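Local coordinates for protein 2-hydroxychromene-2-carboxylate isomerase (Pseudomonas putida, PDB 2IMF) that catalyses the reversible, glutathione-dependent isomerization of 2-hydroxychromene-2-carboxylate to trans-o-hydroxybenzylidenepyruvate in bacterial naphthalene breakdown, at residues F7-P12 and R88-F93; F13-N18 and G75-F80; P81-S86 and I118-E123. All blocks are in the same frame, centred on the assembly; numbering follows the deposited sequence. Where two conformers were deposited one is given.

Interaction 1 (F7-P12 and R88-F93). With TOM (4-(2-methoxyphenyl)-2-oxobut-3-enoic acid), chain F; GSH (glutathione), chain E.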
loop_
_atom_site.group_PDB
_atom_site.type_symbol
_atom_site.label_atom_id
_atom_site.label_comp_id
_atom_site.label_asym_id
_atom_site.label_seq_id
_atom_site.Cartn_x
_atom_site.Cartn_y
_atom_site.Cartn_z
ATOM N N PHE A 7 7.185 2.192 -14.467
ATOM C CA PHE A 7 8.152 2.176 -13.371
ATOM C C PHE A 7 9.052 3.416 -13.500
ATOM O O PHE A 7 9.125 4.058 -14.568
ATOM C CB PHE A 7 9.019 0.901 -13.395
ATOM C CG PHE A 7 9.909 0.801 -14.619
ATOM C CD1 PHE A 7 9.425 0.322 -15.819
ATOM C CD2 PHE A 7 11.189 1.269 -14.598
ATOM C CE1 PHE A 7 10.251 0.255 -16.930
ATOM C CE2 PHE A 7 11.973 1.280 -15.715
ATOM C CZ PHE A 7 11.478 0.730 -16.885
ATOM N N ASP A 8 9.755 3.723 -12.403
ATOM C CA ASP A 8 10.845 4.730 -12.341
ATOM C C ASP A 8 11.957 3.997 -11.580
ATOM O O ASP A 8 11.663 3.326 -10.579
ATOM C CB ASP A 8 10.329 5.977 -11.592
ATOM C CG ASP A 8 11.350 7.123 -11.508
ATOM O OD1 ASP A 8 12.581 6.833 -11.422
ATOM O OD2 ASP A 8 10.923 8.280 -11.431
ATOM N N PHE A 9 13.200 4.019 -12.065
ATOM C CA PHE A 9 14.272 3.235 -11.382
ATOM C C PHE A 9 14.552 3.744 -9.958
ATOM O O PHE A 9 15.202 3.027 -9.230
ATOM C CB PHE A 9 15.579 3.233 -12.203
ATOM C CG PHE A 9 15.523 2.385 -13.447
ATOM C CD1 PHE A 9 15.381 1.009 -13.348
ATOM C CD2 PHE A 9 15.694 2.969 -14.672
ATOM C CE1 PHE A 9 15.358 0.178 -14.518
ATOM C CE2 PHE A 9 15.687 2.187 -15.879
ATOM C CZ PHE A 9 15.521 0.817 -15.784
ATOM N N LEU A 10 14.043 4.910 -9.576
ATOM C CA LEU A 10 14.203 5.342 -8.145
ATOM C C LEU A 10 13.387 4.526 -7.192
ATOM O O LEU A 10 13.608 4.586 -5.995
ATOM C CB LEU A 10 13.880 6.828 -7.921
ATOM C CG LEU A 10 12.434 7.253 -8.098
ATOM C CD1 LEU A 10 11.583 6.948 -6.845
ATOM C CD2 LEU A 10 12.389 8.738 -8.297
ATOM N N SER A 11 12.423 3.730 -7.698
ATOM C CA SER A 11 11.401 3.103 -6.836
ATOM C C SER A 11 11.727 1.690 -6.422
ATOM O O SER A 11 11.757 0.827 -7.268
ATOM C CB SER A 11 10.085 3.180 -7.585
ATOM O OG SER A 11 9.065 2.353 -6.979
ATOM N N PRO A 12 11.917 1.480 -5.119
ATOM C CA PRO A 12 12.186 0.108 -4.674
ATOM C C PRO A 12 10.957 -0.804 -4.791
ATOM O O PRO A 12 11.134 -1.992 -4.958
ATOM C CB PRO A 12 12.605 0.287 -3.195
ATOM C CG PRO A 12 11.913 1.561 -2.763
ATOM C CD PRO A 12 11.905 2.484 -4.009
ATOM N N ARG A 88 18.802 9.735 -15.677
ATOM C CA ARG A 88 19.621 9.250 -16.782
ATOM C C ARG A 88 19.282 7.818 -17.161
ATOM O O ARG A 88 19.137 7.481 -18.338
ATOM C CB ARG A 88 21.117 9.413 -16.422
ATOM C CG ARG A 88 22.107 8.571 -17.247
ATOM C CD ARG A 88 23.555 9.151 -17.305
ATOM N NE ARG A 88 24.288 9.093 -16.033
ATOM C CZ ARG A 88 25.189 9.981 -15.621
ATOM N NH1 ARG A 88 25.517 11.038 -16.364
ATOM N NH2 ARG A 88 25.770 9.818 -14.444
ATOM N N MET A 89 19.174 6.934 -16.136
ATOM C CA MET A 89 18.875 5.562 -16.447
ATOM C C MET A 89 17.446 5.371 -16.947
ATOM O O MET A 89 17.202 4.439 -17.737
ATOM C CB MET A 89 19.278 4.546 -15.364
ATOM C CG MET A 89 20.751 4.647 -14.916
ATOM S SD MET A 89 21.992 4.549 -16.205
ATOM C CE MET A 89 21.899 2.833 -16.675
ATOM N N ASN A 90 16.518 6.167 -16.442
ATOM C CA ASN A 90 15.143 6.094 -17.000
ATOM C C ASN A 90 15.156 6.428 -18.517
ATOM O O ASN A 90 14.511 5.750 -19.322
ATOM C CB ASN A 90 14.241 7.116 -16.265
ATOM C CG ASN A 90 13.809 6.706 -14.866
ATOM O OD1 ASN A 90 13.997 5.576 -14.437
ATOM N ND2 ASN A 90 13.214 7.679 -14.169
ATOM N N ILE A 91 15.848 7.550 -18.836
ATOM C CA ILE A 91 15.973 7.929 -20.246
ATOM C C ILE A 91 16.642 6.808 -21.069
ATOM O O ILE A 91 16.234 6.461 -22.205
ATOM C CB ILE A 91 16.779 9.165 -20.352
ATOM C CG1 ILE A 91 15.996 10.376 -19.855
ATOM C CG2 ILE A 91 17.211 9.312 -21.827
ATOM C CD1 ILE A 91 16.808 11.725 -19.659
ATOM N N GLY A 92 17.656 6.174 -20.473
ATOM C CA GLY A 92 18.387 5.166 -21.179
ATOM C C GLY A 92 17.552 3.958 -21.569
ATOM O O GLY A 92 17.905 3.216 -22.518
ATOM N N PHE A 93 16.431 3.724 -20.867
ATOM C CA PHE A 93 15.537 2.657 -21.274
ATOM C C PHE A 93 15.131 2.813 -22.749
ATOM O O PHE A 93 14.907 1.819 -23.400
ATOM C CB PHE A 93 14.267 2.634 -20.369
ATOM C CG PHE A 93 13.172 1.774 -20.932
ATOM C CD1 PHE A 93 13.255 0.431 -20.791
ATOM C CD2 PHE A 93 12.085 2.319 -21.636
ATOM C CE1 PHE A 93 12.337 -0.412 -21.374
ATOM C CE2 PHE A 93 11.141 1.505 -22.220
ATOM C CZ PHE A 93 11.276 0.150 -22.068
HETATM O O8 TOM F . 8.788 8.239 -1.525
HETATM C C9 TOM F . 8.724 8.219 -2.749
HETATM C C10 TOM F . 8.557 9.387 -3.575
HETATM O O11 TOM F . 7.399 9.870 -3.587
HETATM O O10 TOM F . 9.505 9.788 -4.280
HETATM C C8 TOM F . 8.718 6.951 -3.546
HETATM C C7 TOM F . 8.777 5.735 -3.057
HETATM C C1 TOM F . 9.844 5.243 -2.099
HETATM C C6 TOM F . 9.379 4.452 -1.068
HETATM C C5 TOM F . 10.275 3.971 -0.118
HETATM C C4 TOM F . 11.644 4.248 -0.280
HETATM C C3 TOM F . 12.121 5.024 -1.314
HETATM C C2 TOM F . 11.183 5.516 -2.240
HETATM O O2 TOM F . 11.542 6.264 -3.308
HETATM C C11 TOM F . 12.953 6.256 -3.541
HETATM N N1 GSH E . 2.046 -0.454 -1.244
HETATM C CA1 GSH E . 2.941 -0.261 -2.340
HETATM C C1 GSH E . 3.611 -1.478 -2.867
HETATM O O11 GSH E . 4.172 -1.440 -3.965
HETATM O O12 GSH E . 3.681 -2.344 -1.967
HETATM C CB1 GSH E . 3.568 1.128 -2.381
HETATM C CG1 GSH E . 4.053 1.647 -3.733
HETATM C CD1 GSH E . 4.645 3.021 -3.587
HETATM O OE1 GSH E . 4.670 3.596 -2.388
HETATM N N2 GSH E . 5.157 3.631 -4.629
HETATM C CA2 GSH E . 5.594 5.021 -4.629
HETATM C C2 GSH E . 4.637 5.945 -5.247
HETATM O O2 GSH E . 4.074 5.592 -6.422
HETATM C CB2 GSH E . 6.945 5.096 -5.411
HETATM S SG2 GSH E . 8.330 4.316 -4.497
HETATM N N3 GSH E . 4.309 7.059 -4.661
HETATM C CA3 GSH E . 3.194 7.844 -5.192
HETATM C C3 GSH E . 2.112 7.914 -4.138
HETATM O O31 GSH E . 1.065 8.519 -4.430
HETATM O O32 GSH E . 2.315 7.418 -2.980
#
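Asn-90 on helix 87-92 grips Asp-8 and Phe-9 with both ends of its amide. Its OD1 accepts from Phe-9 N at 2.9 Å, nearly straight and on a carbonyl lone pair, while its ND2, also bonded to Tyr-153 OH, donates at 2.9 Å to Asp-8 OD1, which lies in the amide plane. That donor stands 77° out of the carboxylate plane, and Leu-10 N reaches the same oxygen from the opposite face, closing an Asx turn. Ser-86 OG and Leu-39 N also bind Asp-8 OD1 and OD2 respectively, so both oxygens of the buried carboxylate have partners. The Phe-9 ring has Met-89 O at its edge, near its plane, 3.3 Å from Phe-9 CE2, and Met-89 CB 4.0 Å from Phe-9 CD2. Phe-7 turns its edge to the face of Phe-93, a T-shaped pair with planes at 90° and Phe-7 CZ 4.3 Å from Phe-93 CD1. A type I turn, Asp-8 to Ser-11, leads to the ligands: Ser-11 OG lies 3.2 Å from glutathione SG2, and Pro-12 CD 3.6 Å from C2 of the substrate analogue. Ser-11, the inferred nucleophile, is the N-cap of helix 12-28, in the active-site loop after the first strand of this kappa-class transferase's thioredoxin fold.

Interaction 2 (F13-N18 and G75-F80). With GSH (glutathione), chain E.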
loop_
_atom_site.group_PDB
_atom_site.type_symbol
_atom_site.label_atom_id
_atom_site.label_comp_id
_atom_site.label_asym_id
_atom_site.label_seq_id
_atom_site.Cartn_x
_atom_site.Cartn_y
_atom_site.Cartn_z
ATOM N N PHE A 13 9.740 -0.268 -4.687
ATOM C CA PHE A 13 8.575 -1.101 -4.938
ATOM C C PHE A 13 8.519 -1.488 -6.400
ATOM O O PHE A 13 8.041 -2.596 -6.726
ATOM C CB PHE A 13 7.347 -0.324 -4.464
ATOM C CG PHE A 13 7.286 -0.238 -2.943
ATOM C CD1 PHE A 13 6.969 -1.348 -2.173
ATOM C CD2 PHE A 13 7.590 0.941 -2.327
ATOM C CE1 PHE A 13 6.922 -1.273 -0.794
ATOM C CE2 PHE A 13 7.531 1.052 -0.906
ATOM C CZ PHE A 13 7.225 -0.065 -0.170
ATOM N N SER A 14 9.056 -0.664 -7.288
ATOM C CA SER A 14 9.150 -1.033 -8.697
ATOM C C SER A 14 10.183 -2.114 -8.978
ATOM O O SER A 14 9.991 -2.964 -9.869
ATOM C CB SER A 14 9.424 0.175 -9.573
ATOM O OG SER A 14 8.327 1.082 -9.554
ATOM N N TYR A 15 11.286 -2.115 -8.182
ATOM C CA TYR A 15 12.302 -3.119 -8.286
ATOM C C TYR A 15 11.638 -4.430 -7.940
ATOM O O TYR A 15 11.797 -5.444 -8.658
ATOM C CB TYR A 15 13.383 -2.818 -7.264
ATOM C CG TYR A 15 14.285 -3.966 -6.949
ATOM C CD1 TYR A 15 15.139 -4.502 -7.920
ATOM C CD2 TYR A 15 14.347 -4.462 -5.648
ATOM C CE1 TYR A 15 16.057 -5.554 -7.559
ATOM C CE2 TYR A 15 15.256 -5.475 -5.287
ATOM C CZ TYR A 15 16.066 -6.024 -6.294
ATOM O OH TYR A 15 16.970 -7.047 -6.028
ATOM N N LEU A 16 10.877 -4.473 -6.835
ATOM C CA LEU A 16 10.189 -5.711 -6.426
ATOM C C LEU A 16 9.189 -6.149 -7.524
ATOM O O LEU A 16 9.127 -7.319 -7.932
ATOM C CB LEU A 16 9.397 -5.467 -5.170
ATOM C CG LEU A 16 10.273 -5.276 -3.910
ATOM C CD1 LEU A 16 9.406 -4.817 -2.752
ATOM C CD2 LEU A 16 11.021 -6.619 -3.537
ATOM N N ALA A 17 8.350 -5.229 -8.001
ATOM C CA ALA A 17 7.391 -5.562 -9.068
ATOM C C ALA A 17 8.072 -6.063 -10.311
ATOM O O ALA A 17 7.568 -7.025 -10.944
ATOM C CB ALA A 17 6.478 -4.354 -9.385
ATOM N N ASN A 18 9.171 -5.439 -10.719
ATOM C CA ASN A 18 9.839 -5.934 -11.900
ATOM C C ASN A 18 10.340 -7.333 -11.704
ATOM O O ASN A 18 10.234 -8.089 -12.664
ATOM C CB ASN A 18 11.001 -5.001 -12.244
ATOM C CG ASN A 18 11.717 -5.446 -13.462
ATOM O OD1 ASN A 18 11.124 -5.490 -14.528
ATOM N ND2 ASN A 18 12.951 -5.905 -13.287
ATOM N N GLY A 75 13.208 -13.817 -2.427
ATOM C CA GLY A 75 14.553 -14.409 -2.486
ATOM C C GLY A 75 15.597 -13.551 -3.145
ATOM O O GLY A 75 16.538 -14.099 -3.751
ATOM N N ILE A 76 15.507 -12.226 -2.999
ATOM C CA ILE A 76 16.424 -11.349 -3.680
ATOM C C ILE A 76 16.973 -10.337 -2.677
ATOM O O ILE A 76 16.331 -10.047 -1.678
ATOM C CB ILE A 76 15.721 -10.613 -4.868
ATOM C CG1 ILE A 76 14.587 -9.668 -4.393
ATOM C CG2 ILE A 76 15.191 -11.598 -5.858
ATOM C CD1 ILE A 76 13.847 -8.979 -5.546
ATOM N N PRO A 77 18.165 -9.733 -2.930
ATOM C CA PRO A 77 18.692 -8.673 -2.079
ATOM C C PRO A 77 17.916 -7.399 -2.370
ATOM O O PRO A 77 17.389 -7.208 -3.470
ATOM C CB PRO A 77 20.149 -8.508 -2.601
ATOM C CG PRO A 77 20.132 -8.995 -3.944
ATOM C CD PRO A 77 19.132 -10.118 -3.987
ATOM N N LEU A 78 17.977 -6.496 -1.429
ATOM C CA LEU A 78 17.470 -5.153 -1.716
ATOM C C LEU A 78 18.342 -4.273 -0.889
ATOM O O LEU A 78 18.376 -4.310 0.384
ATOM C CB LEU A 78 15.978 -5.031 -1.308
ATOM C CG LEU A 78 15.283 -3.727 -1.764
ATOM C CD1 LEU A 78 13.772 -4.070 -1.904
ATOM C CD2 LEU A 78 15.522 -2.513 -0.855
ATOM N N VAL A 79 19.073 -3.391 -1.581
ATOM C CA VAL A 79 20.058 -2.518 -0.945
ATOM C C VAL A 79 19.818 -1.080 -1.405
ATOM O O VAL A 79 19.784 -0.846 -2.613
ATOM C CB VAL A 79 21.471 -2.945 -1.333
ATOM C CG1 VAL A 79 22.520 -1.992 -0.710
ATOM C CG2 VAL A 79 21.660 -4.435 -0.999
ATOM N N PHE A 80 19.572 -0.121 -0.510
ATOM C CA PHE A 80 19.356 1.260 -0.855
ATOM C C PHE A 80 20.598 1.852 -1.494
ATOM O O PHE A 80 21.709 1.819 -0.938
ATOM C CB PHE A 80 18.970 2.081 0.359
ATOM C CG PHE A 80 17.481 2.076 0.625
ATOM C CD1 PHE A 80 16.837 0.917 1.043
ATOM C CD2 PHE A 80 16.754 3.222 0.413
ATOM C CE1 PHE A 80 15.459 0.905 1.234
ATOM C CE2 PHE A 80 15.403 3.244 0.614
ATOM C CZ PHE A 80 14.744 2.069 1.012
HETATM N N1 GSH E . 2.046 -0.454 -1.244
HETATM C CA1 GSH E . 2.941 -0.261 -2.340
HETATM C C1 GSH E . 3.611 -1.478 -2.867
HETATM O O11 GSH E . 4.172 -1.440 -3.965
HETATM O O12 GSH E . 3.681 -2.344 -1.967
HETATM C CB1 GSH E . 3.568 1.128 -2.381
HETATM C CG1 GSH E . 4.053 1.647 -3.733
HETATM C CD1 GSH E . 4.645 3.021 -3.587
HETATM O OE1 GSH E . 4.670 3.596 -2.388
HETATM N N2 GSH E . 5.157 3.631 -4.629
HETATM C CA2 GSH E . 5.594 5.021 -4.629
HETATM C C2 GSH E . 4.637 5.945 -5.247
HETATM O O2 GSH E . 4.074 5.592 -6.422
HETATM C CB2 GSH E . 6.945 5.096 -5.411
HETATM S SG2 GSH E . 8.330 4.316 -4.497
HETATM N N3 GSH E . 4.309 7.059 -4.661
HETATM C CA3 GSH E . 3.194 7.844 -5.192
HETATM C C3 GSH E . 2.112 7.914 -4.138
HETATM O O31 GSH E . 1.065 8.519 -4.430
HETATM O O32 GSH E . 2.315 7.418 -2.980
#
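Residues 13-18 lie on helix 12-28, the first helix of the thioredoxin fold, and the chain 75-80 runs beside it without regular structure, their nearest CA atoms, of Tyr-15 and Leu-78, being 8.6 Å apart. Gly-75 closes helix 57-74 in a Schellman motif, its phi of 74° being one that glycine readily adopts, and the chain then continues in extended conformation past Tyr-15. Tyr-15 has CG anti to its backbone N (chi1 162°), and its ring spans to the other segment. Ile-76 meets it tip to tip, CD1 lying 3.8 Å from Tyr-15 CZ, whereas Leu-78 slides past in the opposite direction, with CD1 at the ring edge, 3.8 Å from Tyr-15 CD2. Leu-16 packs beside them: its CD2 is 4.2 Å from Ile-76 CD1 and 4.1 Å from Leu-78 CD1, and it crosses Leu-78 at about a right angle. Leu-67 and Trp-70 of helix 57-74 also touch Leu-16, and Phe-110 of helix 99-115 touches Tyr-15. Earlier on the same helix, Phe-13 belongs to the glutathione pocket; CB1 of the cofactor sits over the centre of its ring, 3.9 Å above the plane. The polar tie between the two segments is the phenol of Tyr-15: OH donates to Pro-77 O at 2.6 Å, nearly in line with the carbonyl bond, with a C=O...donor angle of 163°.

Interaction 3 (P81-S86 and I118-E123). With TOM (4-(2-methoxyphenyl)-2-oxobut-3-enoic acid), chain F.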
loop_
_atom_site.group_PDB
_atom_site.type_symbol
_atom_site.label_atom_id
_atom_site.label_comp_id
_atom_site.label_asym_id
_atom_site.label_seq_id
_atom_site.Cartn_x
_atom_site.Cartn_y
_atom_site.Cartn_z
ATOM N N PRO A 81 20.395 2.499 -2.652
ATOM C CA PRO A 81 21.492 3.293 -3.221
ATOM C C PRO A 81 21.635 4.621 -2.473
ATOM O O PRO A 81 20.748 4.991 -1.702
ATOM C CB PRO A 81 21.004 3.539 -4.661
ATOM C CG PRO A 81 19.510 3.712 -4.507
ATOM C CD PRO A 81 19.156 2.597 -3.470
ATOM N N ALA A 82 22.731 5.369 -2.775
ATOM C CA ALA A 82 23.032 6.583 -2.024
ATOM C C ALA A 82 22.151 7.744 -2.418
ATOM O O ALA A 82 22.048 8.774 -1.708
ATOM C CB ALA A 82 24.497 6.914 -2.207
ATOM N N ASN A 83 21.483 7.639 -3.562
ATOM C CA ASN A 83 20.594 8.669 -3.986
ATOM C C ASN A 83 19.525 8.111 -4.926
ATOM O O ASN A 83 19.625 6.923 -5.280
ATOM C CB ASN A 83 21.326 9.864 -4.669
ATOM C CG ASN A 83 22.000 9.500 -5.975
ATOM O OD1 ASN A 83 21.311 9.094 -6.924
ATOM N ND2 ASN A 83 23.338 9.657 -6.056
ATOM N N TYR A 84 18.567 8.953 -5.277
ATOM C CA TYR A 84 17.403 8.555 -6.106
ATOM C C TYR A 84 17.389 9.295 -7.437
ATOM O O TYR A 84 16.328 9.518 -8.027
ATOM C CB TYR A 84 16.113 8.858 -5.333
ATOM C CG TYR A 84 16.081 8.217 -4.001
ATOM C CD1 TYR A 84 16.183 6.853 -3.886
ATOM C CD2 TYR A 84 15.955 8.964 -2.837
ATOM C CE1 TYR A 84 16.119 6.224 -2.642
ATOM C CE2 TYR A 84 15.886 8.347 -1.565
ATOM C CZ TYR A 84 16.010 6.994 -1.496
ATOM O OH TYR A 84 15.938 6.400 -0.256
ATOM N N ASN A 85 18.588 9.628 -7.949
ATOM C CA ASN A 85 18.692 10.393 -9.187
ATOM C C ASN A 85 18.650 9.478 -10.424
ATOM O O ASN A 85 19.642 9.248 -11.112
ATOM C CB ASN A 85 19.984 11.223 -9.207
ATOM C CG ASN A 85 20.036 12.189 -8.027
ATOM O OD1 ASN A 85 18.999 12.643 -7.552
ATOM N ND2 ASN A 85 21.237 12.444 -7.505
ATOM N N SER A 86 17.431 9.047 -10.725
ATOM C CA SER A 86 17.163 8.024 -11.721
ATOM C C SER A 86 16.935 8.572 -13.116
ATOM O O SER A 86 16.710 7.779 -14.018
ATOM C CB SER A 86 15.887 7.292 -11.287
ATOM O OG SER A 86 14.862 8.277 -11.100
ATOM N N ILE A 118 23.857 0.394 -6.187
ATOM C CA ILE A 118 24.688 1.295 -6.983
ATOM C C ILE A 118 23.941 2.613 -7.277
ATOM O O ILE A 118 22.776 2.580 -7.675
ATOM C CB ILE A 118 25.114 0.602 -8.285
ATOM C CG1 ILE A 118 26.037 -0.588 -7.965
ATOM C CG2 ILE A 118 25.872 1.597 -9.136
ATOM C CD1 ILE A 118 26.291 -1.466 -9.206
ATOM N N ALA A 119 24.524 3.786 -7.052
ATOM C CA ALA A 119 23.839 4.994 -7.257
ATOM C C ALA A 119 23.407 5.092 -8.715
ATOM O O ALA A 119 24.235 4.923 -9.601
ATOM C CB ALA A 119 24.774 6.190 -6.890
ATOM N N PRO A 120 22.165 5.503 -8.972
ATOM C CA PRO A 120 21.706 5.483 -10.353
ATOM C C PRO A 120 22.330 6.575 -11.245
ATOM O O PRO A 120 22.290 6.459 -12.476
ATOM C CB PRO A 120 20.178 5.663 -10.214
ATOM C CG PRO A 120 19.985 6.386 -8.884
ATOM C CD PRO A 120 21.079 5.845 -8.018
ATOM N N ASP A 121 22.944 7.591 -10.616
ATOM C CA ASP A 121 23.672 8.600 -11.334
ATOM C C ASP A 121 25.171 8.377 -11.335
ATOM O O ASP A 121 25.919 9.289 -11.808
ATOM C CB ASP A 121 23.294 10.001 -10.816
ATOM C CG ASP A 121 23.761 10.256 -9.394
ATOM O OD1 ASP A 121 24.265 9.303 -8.743
ATOM O OD2 ASP A 121 23.563 11.444 -8.939
ATOM N N LEU A 122 25.632 7.167 -10.939
ATOM C CA LEU A 122 27.050 6.859 -11.063
ATOM C C LEU A 122 27.524 7.134 -12.490
ATOM O O LEU A 122 26.955 6.595 -13.470
ATOM C CB LEU A 122 27.243 5.389 -10.647
ATOM C CG LEU A 122 28.678 4.891 -10.867
ATOM C CD1 LEU A 122 29.672 5.590 -9.909
ATOM C CD2 LEU A 122 28.748 3.384 -10.700
ATOM N N GLU A 123 28.638 7.858 -12.676
ATOM C CA GLU A 123 29.023 8.305 -13.995
ATOM C C GLU A 123 29.403 7.134 -14.908
ATOM O O GLU A 123 29.151 7.177 -16.123
ATOM C CB GLU A 123 30.204 9.274 -13.868
ATOM C CG GLU A 123 29.723 10.702 -13.576
ATOM C CD GLU A 123 29.484 11.512 -14.862
ATOM O OE1 GLU A 123 30.472 12.026 -15.439
ATOM O OE2 GLU A 123 28.312 11.613 -15.315
HETATM O O8 TOM F . 8.788 8.239 -1.525
HETATM C C9 TOM F . 8.724 8.219 -2.749
HETATM C C10 TOM F . 8.557 9.387 -3.575
HETATM O O11 TOM F . 7.399 9.870 -3.587
HETATM O O10 TOM F . 9.505 9.788 -4.280
HETATM C C8 TOM F . 8.718 6.951 -3.546
HETATM C C7 TOM F . 8.777 5.735 -3.057
HETATM C C1 TOM F . 9.844 5.243 -2.099
HETATM C C6 TOM F . 9.379 4.452 -1.068
HETATM C C5 TOM F . 10.275 3.971 -0.118
HETATM C C4 TOM F . 11.644 4.248 -0.280
HETATM C C3 TOM F . 12.121 5.024 -1.314
HETATM C C2 TOM F . 11.183 5.516 -2.240
HETATM O O2 TOM F . 11.542 6.264 -3.308
HETATM C C11 TOM F . 12.953 6.256 -3.541
HETATM O O HOH W 1 20.007 7.697 -13.451
#
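Two side-chain hydrogen bonds converge on the carboxylate of Asp-121, from Asn-83 and Asn-85. Asn-83 ND2 donates to OD1 of Asp-121 at 2.9 Å, meeting it on the syn side, 34° out of the carboxylate plane. Asn-85, lying alongside Asp-121 and pointing the same way, gives its ND2 to OD2 of Asp-121 at 2.9 Å from above that plane, with an N-H...acceptor angle of 172°. Both carboxylate oxygens are thus held by amides, which should fix the rotation of the group. The other end of the Asn-83 amide works within its own segment: OD1 accepts from Asn-85 N at 3.0 Å, an Asx turn that holds Asn-83 in position for Asp-121. Asn-85 is in turn the centre of an inverse gamma turn, and Asp-121 sits in a type I turn from Ala-119 to Leu-122, so tight turns on both segments present the polar groups. These are loops of the helical region of the DsbA-like fold, leading into helices 87-92 and 125-133. A water adds a bridge, donating to Asn-85 O and to Pro-120 O. Pro-120 packs its CD 4.1 Å from Pro-81 CB, and the same CD comes 3.3 Å from Asn-83 O, a buried oxygen with no partner in the model. Tyr-84 faces the substrate site: the methoxy carbon C11 of the bound analogue rests over one face of its ring, offset toward the rim, 3.3 Å from Tyr-84 CE1.

Overall arrangement
From the N terminus, strand 2-7 leads into 7-12, which interaction 1 joins to helix 87-92. Helix 12-28 follows at once, and its residues 13-18 meet 75-80 in interaction 2, a loop nested inside that of interaction 1. The chain runs on into 81-86, whose partner 118-123 lies beyond helix 99-115; interaction 3 therefore follows interaction 2 in series but crosses interaction 1. There the two join through a probable hydrogen bond between Ser-86 and Asp-8 and a salt bridge between Arg-88 and Glu-123. Interactions 1 and 2 tie the first strand's loop and helix 12-28 to the helical region; interaction 3 joins two loops within it. Glutathione touches 1 and 2, the substrate analogue 1 and 3.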